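Local coordinates for kinase-associated protein B (Bacillus cereus, PDB 1Y71) that is of unknown molecular function but belongs to a kinase-associated protein family and probably associates with a kinase, at residues 11-16 / 38-43. Residues are numbered along the deposited sequence; the frame is centred on the assembly and turned at random.
Sequences GEIVTG and KVLAVL
Methyl CG2 of Thr15 and methyl CD1 of Leu43 meet at 3.8 Å, the closer of the two touches between segments 11-16 and 38-43. Their strands, 13-18 and 34-42, are not sheet neighbours: strand 21-31 runs between them, pairing antiparallel with each, so the touching parts, 13 to 15 and 40 to 43, head roughly the same way, 33° apart, and meet through side chains reaching over the strand in the middle. The Thr15 and Leu43 side chains cross at about a right angle. With chi1 at 58°, Thr15 sets OG1 between its backbone N and carbonyl carbon and sends CG2 out beside the N; OG1 stays 5.6 Å from Leu43 CD1, leaving the methyl to make the contact. This tighter touch is also the solvent end: Thr15 is buried, with Tyr84 against it, but Leu43, where the chain turns a corner, is exposed, though it leans on Ile24 of the intervening strand.

The other touch is looser although both its residues are buried. Ile13 CD1 comes within 4.3 Å of Leu40 CD1, one branch of the leucine only, since CD2 lies 6.7 Å from the same Ile13 CD1. Opposite Ile24, Leu40 and Ala41 form a classic beta bulge on strand 34-42, while Val39 and Val42 pack against helix 91-104. Just 102 Å² is buried between the segments. The contact is therefore a thin apolar bridge across a central strand, resting on van der Waals contact between methyl groups, with no hydrogen bond to fix its direction, and with the Ile13-Leu40 end also packed against Glu26 and Ile88 of the second subunit.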
# COMPACT_ATOMS: atom_id res chain seq x y z
N GLY B 11 14.90 0.86 1.12
CA GLY B 11 13.76 1.73 0.92
C GLY B 11 13.10 1.44 -0.42
O GLY B 11 11.98 1.86 -0.67
N GLU B 12 13.80 0.74 -1.30
CA GLU B 12 13.24 0.49 -2.63
C GLU B 12 11.99 -0.39 -2.57
O GLU B 12 12.00 -1.42 -1.91
CB GLU B 12 14.31 -0.10 -3.54
CG GLU B 12 13.81 -0.52 -4.91
CD GLU B 12 14.92 -0.53 -5.95
OE1 GLU B 12 14.60 -0.80 -7.12
OE2 GLU B 12 16.10 -0.26 -5.61
N ILE B 13 10.94 0.04 -3.27
CA ILE B 13 9.72 -0.77 -3.44
C ILE B 13 9.92 -1.81 -4.54
O ILE B 13 10.34 -1.47 -5.65
CB ILE B 13 8.47 0.10 -3.73
CG1 ILE B 13 8.33 1.19 -2.66
CG2 ILE B 13 7.21 -0.78 -3.76
CD1 ILE B 13 8.32 0.63 -1.20
N VAL B 14 9.64 -3.07 -4.20
CA VAL B 14 9.94 -4.20 -5.10
C VAL B 14 8.82 -5.24 -5.05
O VAL B 14 7.94 -5.15 -4.22
CB VAL B 14 11.27 -4.88 -4.70
CG1 VAL B 14 12.47 -3.89 -4.89
CG2 VAL B 14 11.18 -5.42 -3.24
N THR B 15 8.82 -6.20 -5.98
CA THR B 15 8.04 -7.41 -5.83
C THR B 15 9.05 -8.50 -5.45
O THR B 15 10.25 -8.40 -5.78
CB THR B 15 7.32 -7.81 -7.16
OG1 THR B 15 8.30 -7.98 -8.17
CG2 THR B 15 6.31 -6.74 -7.65
N GLY B 16 8.58 -9.53 -4.74
CA GLY B 16 9.41 -10.65 -4.30
C GLY B 16 8.59 -11.93 -4.40
O GLY B 16 7.39 -11.96 -4.08
N LYS B 38 10.47 -6.36 3.48
CA LYS B 38 9.33 -6.15 4.35
C LYS B 38 8.07 -6.20 3.52
O LYS B 38 7.85 -5.35 2.64
CB LYS B 38 9.47 -4.82 5.10
CG LYS B 38 8.38 -4.48 6.15
CD LYS B 38 8.26 -2.94 6.33
CE LYS B 38 9.23 -2.30 7.31
NZ LYS B 38 9.26 -0.76 7.14
N VAL B 39 7.21 -7.17 3.82
CA VAL B 39 6.00 -7.42 3.02
C VAL B 39 4.96 -6.31 3.25
O VAL B 39 4.61 -5.98 4.40
CB VAL B 39 5.39 -8.81 3.33
CG1 VAL B 39 4.03 -9.01 2.65
CG2 VAL B 39 6.33 -9.90 2.94
N LEU B 40 4.47 -5.74 2.15
CA LEU B 40 3.41 -4.72 2.24
C LEU B 40 2.07 -5.14 1.64
O LEU B 40 1.00 -4.62 2.04
CB LEU B 40 3.88 -3.42 1.59
CG LEU B 40 5.13 -2.80 2.21
CD1 LEU B 40 5.65 -1.64 1.33
CD2 LEU B 40 4.94 -2.34 3.70
N ALA B 41 2.12 -6.01 0.63
CA ALA B 41 0.91 -6.45 -0.05
C ALA B 41 1.15 -7.81 -0.69
O ALA B 41 2.30 -8.19 -0.93
CB ALA B 41 0.49 -5.45 -1.11
N VAL B 42 0.05 -8.52 -0.96
CA VAL B 42 0.08 -9.81 -1.63
C VAL B 42 -0.42 -9.70 -3.08
O VAL B 42 -1.50 -9.21 -3.32
CB VAL B 42 -0.78 -10.86 -0.90
CG1 VAL B 42 -0.57 -12.28 -1.55
CG2 VAL B 42 -0.45 -10.89 0.61
N LEU B 43 0.40 -10.18 -4.02
CA LEU B 43 0.02 -10.28 -5.43
C LEU B 43 -0.42 -11.69 -5.82
O LEU B 43 -1.34 -11.87 -6.66
CB LEU B 43 1.18 -9.86 -6.37
CG LEU B 43 1.57 -8.39 -6.44
CD1 LEU B 43 2.82 -8.23 -7.31
CD2 LEU B 43 0.42 -7.50 -6.94